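Local atomic coordinates of sulfoquinovosidase (Escherichia coli, PDB entry 5AEG), a protein that hydrolyses sulfoquinovosyl diacylglycerides and simple sulfoquinovosides, releasing the sulfoquinovose that E. coli degrades as a source of carbon and sulfur. Residues R102-L107 with T223-C228; T186-Q191 with D230-L235; K192-V197 with E237-L242; L493-H498 with M587-L592. All blocks are in the same frame, centred on the assembly; numbering follows the deposited sequence.

Contact 1: residues R102-L107 with T223-C228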
loop_
_atom_site.group_PDB
_atom_site.type_symbol
_atom_site.label_atom_id
_atom_site.label_comp_id
_atom_site.label_asym_id
_atom_site.label_seq_id
_atom_site.Cartn_x
_atom_site.Cartn_y
_atom_site.Cartn_z
ATOM N N ARG A 102 -9.404 24.079 -5.023
ATOM C CA ARG A 102 -9.673 22.823 -5.662
ATOM C C ARG A 102 -11.049 22.851 -6.267
ATOM O O ARG A 102 -12.003 23.384 -5.687
ATOM C CB ARG A 102 -9.648 21.694 -4.630
ATOM C CG ARG A 102 -8.412 21.642 -3.776
ATOM C CD ARG A 102 -8.209 20.263 -3.115
ATOM N NE ARG A 102 -7.068 20.334 -2.177
ATOM C CZ ARG A 102 -7.077 20.862 -0.946
ATOM N NH1 ARG A 102 -8.181 21.345 -0.440
ATOM N NH2 ARG A 102 -5.968 20.858 -0.172
ATOM N N LEU A 103 -11.193 22.259 -7.414
ATOM C CA LEU A 103 -12.516 21.960 -7.888
ATOM C C LEU A 103 -13.236 20.973 -6.964
ATOM O O LEU A 103 -12.723 19.882 -6.728
ATOM C CB LEU A 103 -12.436 21.501 -9.286
ATOM C CG LEU A 103 -13.766 21.006 -9.868
ATOM C CD1 LEU A 103 -14.761 22.174 -9.958
ATOM C CD2 LEU A 103 -13.634 20.310 -11.158
ATOM N N LEU A 104 -14.391 21.349 -6.384
ATOM C CA LEU A 104 -15.261 20.454 -5.549
ATOM C C LEU A 104 -16.555 20.093 -6.300
ATOM O O LEU A 104 -17.284 21.039 -6.743
ATOM C CB LEU A 104 -15.583 21.150 -4.243
ATOM C CG LEU A 104 -16.470 20.499 -3.194
ATOM C CD1 LEU A 104 -15.789 19.215 -2.742
ATOM C CD2 LEU A 104 -16.723 21.414 -1.984
ATOM N N LEU A 105 -16.807 18.772 -6.585
ATOM C CA LEU A 105 -18.085 18.304 -7.143
ATOM C C LEU A 105 -18.825 17.567 -6.072
ATOM O O LEU A 105 -18.288 16.638 -5.444
ATOM C CB LEU A 105 -17.928 17.407 -8.369
ATOM C CG LEU A 105 -17.135 17.883 -9.568
ATOM C CD1 LEU A 105 -17.306 16.842 -10.698
ATOM C CD2 LEU A 105 -17.581 19.253 -10.047
ATOM N N GLU A 106 -20.057 17.978 -5.804
ATOM C CA GLU A 106 -20.837 17.372 -4.731
ATOM C C GLU A 106 -22.145 16.875 -5.326
ATOM O O GLU A 106 -23.019 17.687 -5.699
ATOM C CB GLU A 106 -21.125 18.380 -3.622
ATOM C CG GLU A 106 -19.941 18.768 -2.777
ATOM C CD GLU A 106 -20.241 20.031 -1.979
ATOM O OE1 GLU A 106 -20.497 21.078 -2.614
ATOM O OE2 GLU A 106 -20.255 19.962 -0.751
ATOM N N LEU A 107 -22.318 15.551 -5.345
ATOM C CA LEU A 107 -23.462 14.928 -5.980
ATOM C C LEU A 107 -24.367 14.392 -4.899
ATOM O O LEU A 107 -23.907 13.700 -3.987
ATOM C CB LEU A 107 -22.976 13.782 -6.814
ATOM C CG LEU A 107 -23.370 13.692 -8.228
ATOM C CD1 LEU A 107 -22.532 12.567 -8.866
ATOM C CD2 LEU A 107 -24.865 13.451 -8.290
ATOM N N THR A 223 -18.687 12.946 -3.259
ATOM C CA THR A 223 -17.911 14.171 -3.241
ATOM C C THR A 223 -16.552 13.906 -3.871
ATOM O O THR A 223 -15.823 13.014 -3.367
ATOM C CB THR A 223 -17.677 14.597 -1.811
ATOM O OG1 THR A 223 -18.959 14.864 -1.185
ATOM C CG2 THR A 223 -16.825 15.828 -1.787
ATOM N N LEU A 224 -16.240 14.652 -4.922
ATOM C CA LEU A 224 -14.982 14.515 -5.660
ATOM C C LEU A 224 -14.226 15.853 -5.641
ATOM O O LEU A 224 -14.830 16.907 -5.811
ATOM C CB LEU A 224 -15.254 14.174 -7.123
ATOM C CG LEU A 224 -16.141 12.984 -7.427
ATOM C CD1 LEU A 224 -17.632 13.379 -7.398
ATOM C CD2 LEU A 224 -15.752 12.346 -8.753
ATOM N N ARG A 225 -12.917 15.808 -5.514
ATOM C CA ARG A 225 -12.090 17.025 -5.505
ATOM C C ARG A 225 -11.019 16.857 -6.521
ATOM O O ARG A 225 -10.477 15.758 -6.665
ATOM C CB ARG A 225 -11.380 17.167 -4.190
ATOM C CG ARG A 225 -12.207 17.761 -3.056
ATOM C CD ARG A 225 -11.485 17.448 -1.727
ATOM N NE ARG A 225 -12.436 16.993 -0.743
ATOM C CZ ARG A 225 -13.248 17.812 -0.110
ATOM N NH1 ARG A 225 -13.153 19.113 -0.322
ATOM N NH2 ARG A 225 -14.128 17.333 0.730
ATOM N N PHE A 226 -10.679 17.948 -7.217
ATOM C CA PHE A 226 -9.626 17.937 -8.254
ATOM C C PHE A 226 -8.676 19.106 -8.035
ATOM O O PHE A 226 -9.088 20.224 -7.525
ATOM C CB PHE A 226 -10.152 18.068 -9.663
ATOM C CG PHE A 226 -11.189 17.087 -10.068
ATOM C CD1 PHE A 226 -12.461 17.126 -9.518
ATOM C CD2 PHE A 226 -10.923 16.154 -11.059
ATOM C CE1 PHE A 226 -13.422 16.266 -9.934
ATOM C CE2 PHE A 226 -11.889 15.288 -11.495
ATOM C CZ PHE A 226 -13.158 15.341 -10.913
ATOM N N GLU A 227 -7.390 18.886 -8.317
ATOM C CA GLU A 227 -6.443 20.017 -8.458
ATOM C C GLU A 227 -5.577 19.700 -9.612
ATOM O O GLU A 227 -5.299 18.530 -9.883
ATOM C CB GLU A 227 -5.534 20.230 -7.303
ATOM C CG GLU A 227 -6.004 21.061 -6.195
ATOM C CD GLU A 227 -4.943 21.299 -5.133
ATOM O OE1 GLU A 227 -4.758 20.397 -4.273
ATOM O OE2 GLU A 227 -4.406 22.438 -5.069
ATOM N N CYS A 228 -5.061 20.750 -10.263
ATOM C CA CYS A 228 -4.120 20.635 -11.352
ATOM C C CYS A 228 -2.753 21.173 -10.908
ATOM O O CYS A 228 -2.611 21.799 -9.849
ATOM C CB CYS A 228 -4.558 21.454 -12.570
ATOM S SG CYS A 228 -6.158 21.036 -13.254
HETATM O O HOH W 1 -3.680 20.494 -1.865
HETATM O O HOH W 2 -22.188 15.132 -2.125
#

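Contact 2: residues T186-Q191 with D230-L235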
loop_
_atom_site.group_PDB
_atom_site.type_symbol
_atom_site.label_atom_id
_atom_site.label_comp_id
_atom_site.label_asym_id
_atom_site.label_seq_id
_atom_site.Cartn_x
_atom_site.Cartn_y
_atom_site.Cartn_z
ATOM N N THR A 186 -8.570 7.520 -5.683
ATOM C CA THR A 186 -7.679 8.704 -5.873
ATOM C C THR A 186 -6.817 8.334 -7.094
ATOM O O THR A 186 -6.257 7.238 -7.140
ATOM C CB THR A 186 -6.770 8.901 -4.675
ATOM O OG1 THR A 186 -7.569 9.033 -3.506
ATOM C CG2 THR A 186 -5.899 10.117 -4.826
ATOM N N PHE A 187 -6.756 9.193 -8.123
ATOM C CA PHE A 187 -5.978 8.902 -9.311
ATOM C C PHE A 187 -5.369 10.205 -9.863
ATOM O O PHE A 187 -5.789 11.326 -9.475
ATOM C CB PHE A 187 -6.731 8.094 -10.394
ATOM C CG PHE A 187 -7.848 8.797 -11.091
ATOM C CD1 PHE A 187 -9.143 8.750 -10.587
ATOM C CD2 PHE A 187 -7.637 9.551 -12.256
ATOM C CE1 PHE A 187 -10.177 9.356 -11.260
ATOM C CE2 PHE A 187 -8.668 10.193 -12.860
ATOM C CZ PHE A 187 -9.928 10.084 -12.368
ATOM N N VAL A 188 -4.326 10.002 -10.638
ATOM C CA VAL A 188 -3.592 11.057 -11.389
ATOM C C VAL A 188 -3.741 10.767 -12.842
ATOM O O VAL A 188 -3.484 9.668 -13.337
ATOM C CB VAL A 188 -2.120 11.054 -11.045
ATOM C CG1 VAL A 188 -1.276 11.915 -11.954
ATOM C CG2 VAL A 188 -1.962 11.563 -9.670
ATOM N N SER A 189 -4.025 11.827 -13.602
ATOM C CA SER A 189 -4.077 11.738 -15.044
ATOM C C SER A 189 -2.858 12.495 -15.654
ATOM O O SER A 189 -2.395 13.496 -15.074
ATOM C CB SER A 189 -5.354 12.517 -15.539
ATOM O OG SER A 189 -5.272 12.689 -16.976
ATOM N N THR A 190 -2.479 12.076 -16.851
ATOM C CA THR A 190 -1.434 12.802 -17.597
ATOM C C THR A 190 -1.903 14.155 -18.187
ATOM O O THR A 190 -1.072 14.832 -18.754
ATOM C CB THR A 190 -0.728 11.943 -18.611
ATOM O OG1 THR A 190 -1.624 11.341 -19.534
ATOM C CG2 THR A 190 0.123 10.832 -17.862
ATOM N N GLN A 191 -3.191 14.523 -18.019
ATOM C CA GLN A 191 -3.616 15.965 -18.157
ATOM C C GLN A 191 -3.184 16.782 -16.970
ATOM O O GLN A 191 -3.541 17.920 -16.829
ATOM C CB GLN A 191 -5.115 15.998 -18.359
ATOM C CG GLN A 191 -5.513 15.324 -19.666
ATOM C CD GLN A 191 -6.939 15.694 -20.134
ATOM O OE1 GLN A 191 -7.381 16.785 -19.956
ATOM N NE2 GLN A 191 -7.653 14.735 -20.670
ATOM N N ASP A 230 1.451 22.134 -12.833
ATOM C CA ASP A 230 2.349 22.270 -13.957
ATOM C C ASP A 230 3.305 21.138 -14.119
ATOM O O ASP A 230 3.672 20.802 -15.294
ATOM C CB ASP A 230 3.184 23.573 -13.839
ATOM C CG ASP A 230 2.330 24.823 -14.164
ATOM O OD1 ASP A 230 1.233 24.636 -14.813
ATOM O OD2 ASP A 230 2.730 25.935 -13.737
ATOM N N THR A 231 3.611 20.475 -12.998
ATOM C CA THR A 231 4.495 19.285 -13.011
ATOM C C THR A 231 3.906 18.184 -12.088
ATOM O O THR A 231 3.157 18.470 -11.164
ATOM C CB THR A 231 5.888 19.599 -12.464
ATOM O OG1 THR A 231 5.767 20.001 -11.117
ATOM C CG2 THR A 231 6.588 20.747 -13.253
ATOM N N TYR A 232 4.312 16.963 -12.335
ATOM C CA TYR A 232 3.901 15.840 -11.409
ATOM C C TYR A 232 4.404 16.038 -10.039
ATOM O O TYR A 232 3.699 15.738 -9.058
ATOM C CB TYR A 232 4.316 14.420 -11.973
ATOM C CG TYR A 232 3.613 14.170 -13.237
ATOM C CD1 TYR A 232 2.235 13.863 -13.249
ATOM C CD2 TYR A 232 4.266 14.262 -14.440
ATOM C CE1 TYR A 232 1.542 13.708 -14.449
ATOM C CE2 TYR A 232 3.595 14.099 -15.627
ATOM C CZ TYR A 232 2.230 13.814 -15.628
ATOM O OH TYR A 232 1.597 13.716 -16.824
ATOM N N ILE A 233 5.659 16.509 -9.909
ATOM C CA ILE A 233 6.196 16.784 -8.613
ATOM C C ILE A 233 5.344 17.780 -7.808
ATOM O O ILE A 233 5.095 17.597 -6.593
ATOM C CB ILE A 233 7.682 17.264 -8.753
ATOM C CG1 ILE A 233 8.555 16.054 -9.095
ATOM C CG2 ILE A 233 8.159 17.963 -7.514
ATOM C CD1 ILE A 233 9.951 16.426 -9.482
ATOM N N SER A 234 4.915 18.856 -8.484
ATOM C CA SER A 234 4.023 19.830 -7.844
ATOM C C SER A 234 2.657 19.173 -7.511
ATOM O O SER A 234 2.072 19.422 -6.499
ATOM C CB SER A 234 3.803 21.072 -8.784
ATOM O OG SER A 234 2.943 21.945 -8.100
ATOM N N LEU A 235 2.185 18.371 -8.445
ATOM C CA LEU A 235 0.921 17.669 -8.248
ATOM C C LEU A 235 0.949 16.816 -6.965
ATOM O O LEU A 235 0.016 16.869 -6.168
ATOM C CB LEU A 235 0.548 16.920 -9.494
ATOM C CG LEU A 235 -0.884 16.391 -9.472
ATOM C CD1 LEU A 235 -1.886 17.558 -9.504
ATOM C CD2 LEU A 235 -1.110 15.451 -10.617
#

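Contact 3: residues K192-V197 with E237-L242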
loop_
_atom_site.group_PDB
_atom_site.type_symbol
_atom_site.label_atom_id
_atom_site.label_comp_id
_atom_site.label_asym_id
_atom_site.label_seq_id
_atom_site.Cartn_x
_atom_site.Cartn_y
_atom_site.Cartn_z
ATOM N N LYS A 192 -2.426 16.159 -16.028
ATOM C CA LYS A 192 -1.826 16.782 -14.896
ATOM C C LYS A 192 -2.837 17.326 -13.874
ATOM O O LYS A 192 -2.866 18.534 -13.516
ATOM C CB LYS A 192 -0.762 17.825 -15.323
ATOM C CG LYS A 192 0.491 17.173 -15.855
ATOM C CD LYS A 192 1.561 18.212 -16.213
ATOM C CE LYS A 192 2.816 17.550 -16.742
ATOM N NZ LYS A 192 3.816 18.628 -17.018
ATOM N N TYR A 193 -3.732 16.433 -13.440
ATOM C CA TYR A 193 -4.600 16.706 -12.344
ATOM C C TYR A 193 -4.684 15.420 -11.536
ATOM O O TYR A 193 -4.367 14.345 -12.062
ATOM C CB TYR A 193 -5.982 17.125 -12.782
ATOM C CG TYR A 193 -6.836 16.084 -13.475
ATOM C CD1 TYR A 193 -7.574 15.150 -12.732
ATOM C CD2 TYR A 193 -6.957 16.032 -14.850
ATOM C CE1 TYR A 193 -8.382 14.201 -13.376
ATOM C CE2 TYR A 193 -7.802 15.122 -15.489
ATOM C CZ TYR A 193 -8.509 14.173 -14.694
ATOM O OH TYR A 193 -9.302 13.179 -15.309
ATOM N N TYR A 194 -5.180 15.555 -10.343
ATOM C CA TYR A 194 -5.594 14.374 -9.556
ATOM C C TYR A 194 -7.033 14.512 -9.278
ATOM O O TYR A 194 -7.564 15.651 -9.195
ATOM C CB TYR A 194 -4.837 14.300 -8.215
ATOM C CG TYR A 194 -5.126 15.331 -7.083
ATOM C CD1 TYR A 194 -6.313 15.313 -6.358
ATOM C CD2 TYR A 194 -4.187 16.298 -6.710
ATOM C CE1 TYR A 194 -6.565 16.264 -5.370
ATOM C CE2 TYR A 194 -4.451 17.239 -5.701
ATOM C CZ TYR A 194 -5.656 17.237 -5.062
ATOM O OH TYR A 194 -6.004 18.123 -4.044
ATOM N N CYS A 195 -7.690 13.359 -9.123
ATOM C CA CYS A 195 -9.072 13.311 -8.628
ATOM C C CYS A 195 -9.159 12.467 -7.363
ATOM O O CYS A 195 -8.665 11.334 -7.369
ATOM C CB CYS A 195 -9.910 12.706 -9.715
ATOM S SG CYS A 195 -11.598 12.324 -9.222
ATOM N N HIS A 196 -9.695 13.022 -6.288
ATOM C CA HIS A 196 -9.845 12.330 -5.016
ATOM C C HIS A 196 -11.328 12.277 -4.605
ATOM O O HIS A 196 -12.017 13.317 -4.621
ATOM C CB HIS A 196 -9.065 13.005 -3.918
ATOM C CG HIS A 196 -9.277 12.364 -2.583
ATOM N ND1 HIS A 196 -8.891 11.066 -2.326
ATOM C CD2 HIS A 196 -9.920 12.793 -1.469
ATOM C CE1 HIS A 196 -9.230 10.745 -1.093
ATOM N NE2 HIS A 196 -9.879 11.774 -0.555
ATOM N N VAL A 197 -11.830 11.101 -4.260
ATOM C CA VAL A 197 -13.262 10.907 -3.932
ATOM C C VAL A 197 -13.349 10.608 -2.422
ATOM O O VAL A 197 -12.636 9.741 -1.859
ATOM C CB VAL A 197 -13.929 9.850 -4.778
ATOM C CG1 VAL A 197 -15.397 9.596 -4.388
ATOM C CG2 VAL A 197 -13.829 10.141 -6.261
ATOM N N GLU A 237 2.984 17.203 -4.322
ATOM C CA GLU A 237 2.949 18.161 -3.240
ATOM C C GLU A 237 1.499 18.595 -2.921
ATOM O O GLU A 237 1.128 18.628 -1.767
ATOM C CB GLU A 237 3.865 19.373 -3.525
ATOM C CG GLU A 237 3.871 20.347 -2.363
ATOM C CD GLU A 237 4.801 21.530 -2.568
ATOM O OE1 GLU A 237 5.186 21.810 -3.723
ATOM O OE2 GLU A 237 5.102 22.193 -1.556
ATOM N N LYS A 238 0.695 18.898 -3.929
ATOM C CA LYS A 238 -0.709 19.263 -3.687
ATOM C C LYS A 238 -1.497 18.103 -3.146
ATOM O O LYS A 238 -2.226 18.218 -2.172
ATOM C CB LYS A 238 -1.339 19.812 -4.974
ATOM C CG LYS A 238 -0.771 21.219 -5.230
ATOM C CD LYS A 238 -1.190 21.732 -6.583
ATOM C CE LYS A 238 -0.499 23.080 -6.924
ATOM N NZ LYS A 238 -1.266 23.646 -8.064
ATOM N N LEU A 239 -1.244 16.913 -3.704
ATOM C CA LEU A 239 -2.033 15.755 -3.275
ATOM C C LEU A 239 -1.776 15.396 -1.841
ATOM O O LEU A 239 -2.741 15.084 -1.038
ATOM C CB LEU A 239 -1.800 14.546 -4.223
ATOM C CG LEU A 239 -2.564 13.257 -3.857
ATOM C CD1 LEU A 239 -4.103 13.435 -3.938
ATOM C CD2 LEU A 239 -2.177 12.190 -4.852
ATOM N N THR A 240 -0.514 15.434 -1.454
ATOM C CA THR A 240 -0.155 15.191 -0.082
ATOM C C THR A 240 -0.512 16.336 0.903
ATOM O O THR A 240 -0.653 16.069 2.101
ATOM C CB THR A 240 1.350 14.800 0.100
ATOM O OG1 THR A 240 2.197 15.830 -0.401
ATOM C CG2 THR A 240 1.680 13.486 -0.683
ATOM N N ALA A 241 -0.625 17.577 0.424
ATOM C CA ALA A 241 -1.234 18.652 1.293
ATOM C C ALA A 241 -2.666 18.323 1.626
ATOM O O ALA A 241 -3.102 18.604 2.705
ATOM C CB ALA A 241 -1.132 20.039 0.604
ATOM N N LEU A 242 -3.328 17.594 0.751
ATOM C CA LEU A 242 -4.697 17.143 0.955
ATOM C C LEU A 242 -4.774 15.895 1.827
ATOM O O LEU A 242 -5.517 15.837 2.786
ATOM C CB LEU A 242 -5.350 16.877 -0.389
ATOM C CG LEU A 242 -6.794 16.356 -0.291
ATOM C CD1 LEU A 242 -7.721 17.294 0.455
ATOM C CD2 LEU A 242 -7.344 16.033 -1.666
#

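Contact 4: residues L493-H498 with M587-L592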
loop_
_atom_site.group_PDB
_atom_site.type_symbol
_atom_site.label_atom_id
_atom_site.label_comp_id
_atom_site.label_asym_id
_atom_site.label_seq_id
_atom_site.Cartn_x
_atom_site.Cartn_y
_atom_site.Cartn_z
ATOM N N LEU A 493 1.545 3.523 -5.261
ATOM C CA LEU A 493 1.463 4.239 -3.981
ATOM C C LEU A 493 2.118 5.602 -3.981
ATOM O O LEU A 493 1.552 6.585 -3.439
ATOM C CB LEU A 493 2.014 3.409 -2.807
ATOM C CG LEU A 493 0.983 2.411 -2.296
ATOM C CD1 LEU A 493 1.556 1.494 -1.252
ATOM C CD2 LEU A 493 -0.246 3.141 -1.689
ATOM N N ALA A 494 3.257 5.688 -4.622
ATOM C CA ALA A 494 3.911 6.967 -4.784
ATOM C C ALA A 494 3.027 8.075 -5.410
ATOM O O ALA A 494 3.007 9.229 -4.923
ATOM C CB ALA A 494 5.213 6.769 -5.543
ATOM N N MET A 495 2.265 7.688 -6.436
ATOM C CA MET A 495 1.318 8.526 -7.151
ATOM C C MET A 495 -0.006 8.703 -6.395
ATOM O O MET A 495 -0.823 9.524 -6.789
ATOM C CB MET A 495 1.022 7.926 -8.518
ATOM C CG MET A 495 2.222 7.895 -9.452
ATOM S SD MET A 495 3.060 9.500 -9.648
ATOM C CE MET A 495 1.813 10.288 -10.649
ATOM N N THR A 496 -0.183 7.993 -5.275
ATOM C CA THR A 496 -1.335 8.162 -4.394
ATOM C C THR A 496 -0.863 8.801 -3.086
ATOM O O THR A 496 -1.534 8.766 -2.033
ATOM C CB THR A 496 -2.016 6.770 -4.099
ATOM O OG1 THR A 496 -2.205 6.058 -5.318
ATOM C CG2 THR A 496 -3.395 7.001 -3.514
ATOM N N GLY A 497 0.339 9.343 -3.088
ATOM C CA GLY A 497 0.798 10.043 -1.927
ATOM C C GLY A 497 1.443 9.385 -0.767
ATOM O O GLY A 497 1.547 9.998 0.285
ATOM N N HIS A 498 1.873 8.142 -0.924
ATOM C CA HIS A 498 2.644 7.446 0.121
ATOM C C HIS A 498 4.012 7.035 -0.527
ATOM O O HIS A 498 4.088 6.295 -1.558
ATOM C CB HIS A 498 1.919 6.237 0.706
ATOM C CG HIS A 498 2.483 5.865 2.051
ATOM N ND1 HIS A 498 3.820 5.550 2.249
ATOM C CD2 HIS A 498 1.925 5.910 3.276
ATOM C CE1 HIS A 498 4.046 5.367 3.536
ATOM N NE2 HIS A 498 2.905 5.566 4.181
ATOM N N MET A 587 10.817 6.239 -3.900
ATOM C CA MET A 587 10.937 5.513 -5.111
ATOM C C MET A 587 9.977 6.165 -6.091
ATOM O O MET A 587 8.794 6.281 -5.828
ATOM C CB MET A 587 10.568 4.015 -4.889
ATOM C CG MET A 587 11.531 3.321 -4.008
ATOM S SD MET A 587 10.931 1.717 -3.300
ATOM C CE MET A 587 10.806 0.708 -4.736
ATOM N N ARG A 588 10.539 6.607 -7.222
ATOM C CA ARG A 588 9.837 7.478 -8.133
ATOM C C ARG A 588 9.630 6.915 -9.520
ATOM O O ARG A 588 10.571 6.327 -10.142
ATOM C CB ARG A 588 10.687 8.791 -8.262
ATOM C CG ARG A 588 10.907 9.473 -6.937
ATOM C CD ARG A 588 11.824 10.704 -7.011
ATOM N NE ARG A 588 12.248 11.142 -5.706
ATOM C CZ ARG A 588 13.090 12.162 -5.473
ATOM N NH1 ARG A 588 13.594 12.887 -6.479
ATOM N NH2 ARG A 588 13.471 12.464 -4.246
ATOM N N PRO A 589 8.458 7.187 -10.130
ATOM C CA PRO A 589 8.212 6.897 -11.515
ATOM C C PRO A 589 9.198 7.759 -12.350
ATOM O O PRO A 589 9.446 8.885 -11.933
ATOM C CB PRO A 589 6.761 7.374 -11.718
ATOM C CG PRO A 589 6.163 7.338 -10.345
ATOM C CD PRO A 589 7.266 7.728 -9.446
ATOM N N LEU A 590 9.757 7.211 -13.410
ATOM C CA LEU A 590 10.793 7.971 -14.202
ATOM C C LEU A 590 10.211 9.317 -14.770
ATOM O O LEU A 590 10.955 10.313 -14.902
ATOM C CB LEU A 590 11.325 7.181 -15.313
ATOM C CG LEU A 590 12.598 6.352 -15.014
ATOM C CD1 LEU A 590 12.424 5.232 -13.973
ATOM C CD2 LEU A 590 13.191 5.788 -16.269
ATOM N N PHE A 591 8.904 9.357 -15.001
ATOM C CA PHE A 591 8.274 10.544 -15.598
ATOM C C PHE A 591 8.190 11.679 -14.608
ATOM O O PHE A 591 7.976 12.777 -15.036
ATOM C CB PHE A 591 6.966 10.210 -16.306
ATOM C CG PHE A 591 5.908 9.619 -15.411
ATOM C CD1 PHE A 591 5.239 10.394 -14.501
ATOM C CD2 PHE A 591 5.627 8.307 -15.496
ATOM C CE1 PHE A 591 4.224 9.837 -13.705
ATOM C CE2 PHE A 591 4.657 7.726 -14.685
ATOM C CZ PHE A 591 3.940 8.495 -13.823
ATOM N N LEU A 592 8.459 11.482 -13.305
ATOM C CA LEU A 592 8.569 12.599 -12.407
ATOM C C LEU A 592 9.750 13.532 -12.807
ATOM O O LEU A 592 9.686 14.767 -12.539
ATOM C CB LEU A 592 8.768 12.241 -10.973
ATOM C CG LEU A 592 7.664 11.496 -10.212
ATOM C CD1 LEU A 592 7.903 11.506 -8.727
ATOM C CD2 LEU A 592 6.300 11.978 -10.580
#

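Contact 1: residues R102-L107 with T223-C228
L103 and L105 form hydrogen-bonded pairs with F226 and L224 on neighbouring antiparallel β-strands, the short segments running at 166° to each other. L105 N bonds L224 O (2.8 Å) and L224 N bonds L105 O (2.9 Å), both nearly straight; the bond from F226 N to L103 O is sound, its reverse weak. These four side chains form the buried, tightly packed face. L103 CD2 meets F226 CD1 at 3.8 Å, side by side, and L105 CD1 reaches F226 CE1 at 4.0 Å. The other face, with L104, E106, T223 and R225, is partly exposed and more polar. Here L104, its CG anti to the backbone N (chi1 179°), has CD1 over one face of the R225 guanidinium, 3.6 Å from R225 NH1; D198 engages R225 NH2. At the strand end, R102 NE and E227 OE1 form a salt bridge (3.1 Å) whose hydrogen bond is weak, guanidinium and carboxylate planes nearly perpendicular; a water accepts from R102 NH2 and donates to E227 OE1. R102 NH1 is also bound by Q100 and D98, and E227 OE1 by Y194. The pair sits between strands 89-97 and 193-197, with F24 of strand 20-24 packed on L103 and F226.

Contact 2: residues T186-Q191 with D230-L235
V188 and T190 face L235 and Y232 with their CA atoms still 8.6 Å (V188 to L235) and 8.7 Å (T190 to Y232) apart, strand 186-189 and its following turn meeting the first turn of helix 232-243 through side chains. V188 CG1, anti to the backbone N (chi1 169°), meets L235 CD2 tip to tip at 3.8 Å. The Y232 ring stands beside them and is touched at its edge: V188 CG1 lies near the ring plane, 4.2 Å from Y232 CE1, and S189 O lies in that plane. Farther out, Y232 OH rests against T190, 3.3 Å from T190 CA and 3.4 Å from T190 CG2. Both backbones are fixed locally: S189 OG accepts from Q191 N in an ST turn, and T231 OG1 caps the helix by accepting from S234 N. An alanine in place of Y232 would probably open a gap beside V188 and T190, between that strand end and the helix, and deprive F591 of its edge-to-face ring partner. The contact rests on van der Waals packing of methyl groups with the tyrosine edge and its hydroxyl end, while T190 OG1 is taken by H128 N, outside both segments.

Contact 3: residues K192-V197 with E237-L242
Y194 and L239 meet in a CH-π contact where helix 232-243 packs on strand 193-197, at one flank of the β-rich galactose mutarotase-like domain. The short helix and strand segments run nearly the same way, 20° apart, with their axes 9.7 Å from each other. Y194 holds its CG between the backbone N and the carbonyl carbon (chi1 70°), the crowded position, and its ring reaches across to the helix. L239 has CG anti to the backbone N (chi1 179°), and its CD1 sits over the middle of the tyrosine ring, 3.8 Å from the centroid and almost on the ring normal. The helix backbone also comes close, with L239 CA 3.7 Å from Y194 CE2. K238 adds its CB near the same ring atom, while its extended chain leads away to bond C228 O through NZ. One turn on, L242 brings CD2 in obliquely to the tyrosine ring, 3.8 Å from Y194 CE1, and the same methyl touches the H196 ring at CD2. H196 ND1 is bonded to T186 OG1, which ties that imidazole to the adjacent strand. Y194 OH hydrogen-bonds E227 OE1 and has a weak bond from R102 NE, giving this buried hydroxyl polar partners. An alanine at Y194 would probably leave L239 and L242 facing a gap and E227 without the hydroxyl that steadies its carboxylate. At the phenol end, L242 CD2 lies just 3.4 Å from Y194 OH.

Contact 4: residues L493-H498 with M587-L592
M495 against P589, F591 and L592 makes a buried, apolar interdomain contact, joining the C-terminal end of TIM-barrel helix 486-495 to strand 587-588 and the turn after it, in the C-terminal domain. No hydrogen bond crosses it. The methionine side chain bends twice, at chi2 (-53°) and chi3 (-73°), and meets three residues with different atoms. Its SD touches P589 CG at 3.8 Å and, more loosely, L592 CD2 at 4.2 Å, the M495 and L592 side chains sliding past each other in opposite directions. Its methyl goes further: M495 CE approaches F591 tip to tip, in the plane of the ring and 3.9 Å from F591 CE1. The sulfur itself is 5.3 Å from the centroid of the F591 ring, a Met-aromatic contact with SD oblique to the ring. P589 works on two fronts, since its CB also covers one face of F591 near the rim. A second point of touch is A494 CB against M587 O at 3.6 Å. Just beyond, the helix closes in a Schellman motif, H498 N bonding L493 O and G497 N bonding A494 O, with G497 at positive phi. Around this joint, strand 587-588 pairs with strand 607-609 through R588 and L608, L592 leans on helix 232-243, and V188 of strand 186-189 packs against M495.

In the fold
The first three contacts interlock along the chain, their segments alternating, whereas contact 4 follows all of them. Contacts 1, 2 and 3 reach the same β-structure: strands 103-109, 221-228, 193-197 and 186-189 are successive neighbours, and helix 232-243, which follows strand 221-228, serves both contacts 2 and 3. The centres of contacts 2 and 3 are about 8 Å apart, those of 1 and 3 about 10 Å. Contact 4 touches contacts 2 and 3 but not contact 1, whose nearest atoms are about 11 Å from it. Helix 232-243 thus lies between the N-terminal β-domain and the place where the barrel meets the C-terminal domain, linking three domains by continuous packing.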